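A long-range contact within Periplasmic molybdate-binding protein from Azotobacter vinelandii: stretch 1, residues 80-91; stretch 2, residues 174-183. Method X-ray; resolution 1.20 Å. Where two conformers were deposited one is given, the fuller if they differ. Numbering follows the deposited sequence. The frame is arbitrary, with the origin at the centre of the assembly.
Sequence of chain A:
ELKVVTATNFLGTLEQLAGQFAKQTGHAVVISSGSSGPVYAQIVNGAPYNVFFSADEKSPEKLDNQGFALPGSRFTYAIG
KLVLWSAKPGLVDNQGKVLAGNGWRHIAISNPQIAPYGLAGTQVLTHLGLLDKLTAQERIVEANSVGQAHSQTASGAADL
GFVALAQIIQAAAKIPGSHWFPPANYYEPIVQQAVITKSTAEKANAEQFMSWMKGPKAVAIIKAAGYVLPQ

Stretch 1 (80-91) GKLVLWSAKPGL
Stretch 2 (174-183) KIPGSHWFPP

Lys81 lies over one face of the Phe181 ring. Its chain is fully extended, with all four chi angles t. Lys81 NZ stands 4.4 Å from the centroid of the Phe181 ring, 4° off the normal, a cation-pi contact. Lys81 CE is 3.6 Å from the same centroid, a CH-pi contact. Phe181 has chi1 m and chi2 -74°, and its CE1 also packs against Val83 CG2 at 3.5 Å.

The two strands, 82-86 and 178-180, run antiparallel at 152°, with axes 4.7 Å apart at closest approach. Leu84 pairs with Trp180, Trp85 with His179 and Ser86 with Ser178. The first and last are hydrogen-bonded pairs. Leu84 N to Trp180 O and Trp180 N to Leu84 O are both 2.8 Å. Ser86 N to Ser178 O is 3.0 Å, and Ser178 N to Ser86 O is 2.9 Å. At the intervening non-hydrogen-bonded pair, Trp85 CA and His179 CA are 4.4 Å apart. Here His179 CA lies 3.1 Å from Leu84 O, and Trp85 CA 3.4 Å from Ser178 O, both CA-H...O contacts.

Leu84 (t, p) and Trp180 (t, chi2 61°) share a sheet face with Ser86 and Ser178. Leu84 CD2 meets Trp180 CE3 at 3.9 Å. Trp85 (t, chi2 48°) and His179 (p, chi2 -80°) take the other face. The Trp85 indole reaches back to the loop before strand 178-180, where Trp85 NE1 donates to Pro176 O at 2.9 Å.

Gly177 has phi/psi 72/-131. An ideal CB on Gly177 would lie 2.0 Å from Ser86 O, a clash, so the close approach leaves no room for one. Ser178 (chi1 p) donates from OG to Lys88 O at 2.7 Å, tying the turn after strand 82-86 to strand 178-180. Water 1 donates to Leu82 O (2.8 Å) and Pro182 O (2.7 Å), bridging the stretches beyond the Leu84-Trp180 pair.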

# COMPACT_ATOMS: atom_id res chain seq x y z
N GLY A 80 3.70 -2.65 5.69
CA GLY A 80 3.06 -3.57 4.76
C GLY A 80 3.79 -4.88 4.65
O GLY A 80 4.86 -5.12 5.23
N LYS A 81 3.19 -5.77 3.86
CA LYS A 81 3.79 -7.06 3.57
C LYS A 81 3.56 -7.34 2.09
O LYS A 81 2.42 -7.47 1.63
CB LYS A 81 3.12 -8.14 4.42
CG LYS A 81 3.76 -9.51 4.36
CD LYS A 81 3.36 -10.35 5.57
CE LYS A 81 4.12 -11.67 5.58
NZ LYS A 81 3.98 -12.38 6.89
N LEU A 82 4.65 -7.43 1.36
CA LEU A 82 4.59 -7.71 -0.07
C LEU A 82 4.24 -9.16 -0.32
O LEU A 82 4.73 -10.08 0.36
CB LEU A 82 5.97 -7.44 -0.67
CG LEU A 82 6.09 -7.62 -2.18
CD1 LEU A 82 5.30 -6.58 -2.96
CD2 LEU A 82 7.56 -7.53 -2.56
N VAL A 83 3.42 -9.41 -1.34
CA VAL A 83 3.04 -10.76 -1.70
C VAL A 83 3.11 -10.97 -3.21
O VAL A 83 2.66 -10.08 -3.97
CB VAL A 83 1.61 -11.14 -1.26
CG1 VAL A 83 1.46 -12.66 -1.27
CG2 VAL A 83 1.21 -10.60 0.09
N LEU A 84 3.69 -12.07 -3.64
CA LEU A 84 3.57 -12.50 -5.03
C LEU A 84 2.29 -13.34 -5.08
O LEU A 84 2.14 -14.31 -4.30
CB LEU A 84 4.76 -13.35 -5.44
CG LEU A 84 4.66 -13.93 -6.86
CD1 LEU A 84 4.71 -12.84 -7.91
CD2 LEU A 84 5.76 -14.95 -7.08
N TRP A 85 1.35 -12.96 -5.93
CA TRP A 85 0.05 -13.60 -5.94
C TRP A 85 -0.32 -13.98 -7.35
O TRP A 85 0.05 -13.35 -8.33
CB TRP A 85 -0.97 -12.57 -5.41
CG TRP A 85 -2.38 -13.05 -5.25
CD1 TRP A 85 -2.80 -14.20 -4.64
CD2 TRP A 85 -3.56 -12.40 -5.74
NE1 TRP A 85 -4.17 -14.28 -4.70
CE2 TRP A 85 -4.66 -13.20 -5.37
CE3 TRP A 85 -3.80 -11.21 -6.43
CZ2 TRP A 85 -5.97 -12.85 -5.68
CZ3 TRP A 85 -5.12 -10.87 -6.72
CH2 TRP A 85 -6.19 -11.68 -6.34
N SER A 86 -1.12 -15.04 -7.45
CA SER A 86 -1.82 -15.40 -8.66
C SER A 86 -3.26 -15.77 -8.26
O SER A 86 -3.47 -16.41 -7.22
CB SER A 86 -1.20 -16.57 -9.41
OG SER A 86 -1.97 -16.93 -10.56
N ALA A 87 -4.20 -15.47 -9.14
CA ALA A 87 -5.57 -15.96 -8.95
C ALA A 87 -5.60 -17.47 -9.18
O ALA A 87 -6.56 -18.12 -8.74
CB ALA A 87 -6.54 -15.27 -9.90
N LYS A 88 -4.62 -18.07 -9.84
CA LYS A 88 -4.65 -19.50 -10.11
C LYS A 88 -4.05 -20.30 -8.97
O LYS A 88 -2.86 -20.16 -8.66
CB LYS A 88 -3.82 -19.81 -11.37
CG LYS A 88 -3.84 -21.28 -11.74
CD LYS A 88 -3.29 -21.60 -13.12
CE LYS A 88 -3.42 -23.09 -13.40
NZ LYS A 88 -2.64 -23.51 -14.60
N PRO A 89 -4.81 -21.21 -8.37
CA PRO A 89 -4.26 -22.08 -7.34
C PRO A 89 -3.13 -22.91 -7.93
O PRO A 89 -3.16 -23.28 -9.11
CB PRO A 89 -5.45 -22.92 -6.89
CG PRO A 89 -6.65 -22.16 -7.33
CD PRO A 89 -6.24 -21.48 -8.63
N GLY A 90 -2.09 -23.19 -7.16
CA GLY A 90 -0.98 -23.99 -7.61
C GLY A 90 0.06 -23.33 -8.49
O GLY A 90 1.11 -23.95 -8.69
N LEU A 91 -0.15 -22.13 -9.03
CA LEU A 91 0.85 -21.51 -9.88
C LEU A 91 2.01 -20.95 -9.07
O LEU A 91 3.18 -21.20 -9.38
CB LEU A 91 0.25 -20.41 -10.76
CG LEU A 91 1.22 -19.67 -11.67
CD1 LEU A 91 1.96 -20.64 -12.59
CD2 LEU A 91 0.51 -18.58 -12.47
N LYS A 174 -7.78 -16.43 5.19
CA LYS A 174 -7.41 -17.21 4.02
C LYS A 174 -7.02 -16.28 2.87
O LYS A 174 -7.36 -15.11 2.91
CB LYS A 174 -8.54 -18.13 3.61
CG LYS A 174 -9.56 -17.59 2.62
CD LYS A 174 -9.28 -18.17 1.24
CE LYS A 174 -9.90 -17.36 0.12
NZ LYS A 174 -11.38 -17.47 0.08
N ILE A 175 -6.32 -16.81 1.87
CA ILE A 175 -5.89 -16.04 0.70
C ILE A 175 -6.23 -16.92 -0.52
O ILE A 175 -5.76 -18.05 -0.55
CB ILE A 175 -4.38 -15.77 0.69
CG1 ILE A 175 -3.96 -14.86 1.86
CG2 ILE A 175 -3.92 -15.14 -0.62
CD1 ILE A 175 -2.47 -14.80 2.05
N PRO A 176 -7.04 -16.41 -1.40
CA PRO A 176 -7.44 -17.17 -2.58
C PRO A 176 -6.28 -17.31 -3.55
O PRO A 176 -5.24 -16.64 -3.43
CB PRO A 176 -8.58 -16.36 -3.15
CG PRO A 176 -8.27 -14.96 -2.76
CD PRO A 176 -7.63 -15.05 -1.39
N GLY A 177 -6.42 -18.21 -4.52
CA GLY A 177 -5.40 -18.40 -5.55
C GLY A 177 -4.16 -19.07 -5.00
O GLY A 177 -4.23 -20.10 -4.33
N SER A 178 -3.00 -18.49 -5.29
CA SER A 178 -1.73 -18.99 -4.77
C SER A 178 -0.84 -17.81 -4.41
O SER A 178 -0.98 -16.74 -5.03
CB SER A 178 -1.06 -19.98 -5.69
OG SER A 178 -0.85 -19.42 -6.98
N HIS A 179 0.03 -17.96 -3.42
CA HIS A 179 0.85 -16.82 -3.02
C HIS A 179 2.18 -17.22 -2.41
O HIS A 179 2.37 -18.33 -1.90
CB HIS A 179 0.08 -15.92 -2.05
CG HIS A 179 -0.07 -16.54 -0.70
ND1 HIS A 179 -1.03 -17.49 -0.43
CD2 HIS A 179 0.65 -16.37 0.44
CE1 HIS A 179 -0.93 -17.87 0.83
NE2 HIS A 179 0.08 -17.22 1.38
N TRP A 180 3.10 -16.27 -2.47
CA TRP A 180 4.42 -16.41 -1.87
C TRP A 180 4.82 -15.07 -1.26
O TRP A 180 4.73 -14.03 -1.91
CB TRP A 180 5.48 -16.79 -2.89
CG TRP A 180 6.91 -16.75 -2.42
CD1 TRP A 180 7.47 -17.49 -1.41
CD2 TRP A 180 7.96 -15.93 -2.93
NE1 TRP A 180 8.80 -17.19 -1.28
CE2 TRP A 180 9.14 -16.24 -2.21
CE3 TRP A 180 8.03 -14.98 -3.95
CZ2 TRP A 180 10.35 -15.64 -2.49
CZ3 TRP A 180 9.26 -14.39 -4.22
CH2 TRP A 180 10.41 -14.71 -3.48
N PHE A 181 5.20 -15.11 0.01
CA PHE A 181 5.73 -13.92 0.67
C PHE A 181 7.23 -13.87 0.46
O PHE A 181 7.98 -14.68 1.03
CB PHE A 181 5.48 -13.94 2.18
CG PHE A 181 4.04 -13.85 2.58
CD1 PHE A 181 3.36 -12.65 2.47
CD2 PHE A 181 3.36 -14.95 3.08
CE1 PHE A 181 2.03 -12.55 2.84
CE2 PHE A 181 2.03 -14.85 3.45
CZ PHE A 181 1.36 -13.65 3.33
N PRO A 182 7.77 -12.94 -0.30
CA PRO A 182 9.23 -12.83 -0.34
C PRO A 182 9.75 -12.54 1.06
O PRO A 182 9.18 -11.73 1.80
CB PRO A 182 9.46 -11.64 -1.26
CG PRO A 182 8.22 -11.52 -2.09
CD PRO A 182 7.10 -11.93 -1.14
N PRO A 183 10.83 -13.21 1.47
CA PRO A 183 11.41 -12.94 2.79
C PRO A 183 11.76 -11.47 2.94
O PRO A 183 12.02 -10.73 1.99
CB PRO A 183 12.62 -13.86 2.83
CG PRO A 183 12.26 -14.99 1.91
CD PRO A 183 11.51 -14.31 0.78
O HOH W 1 6.86 -10.33 2.17
O HOH W 2 -2.31 -22.90 -4.37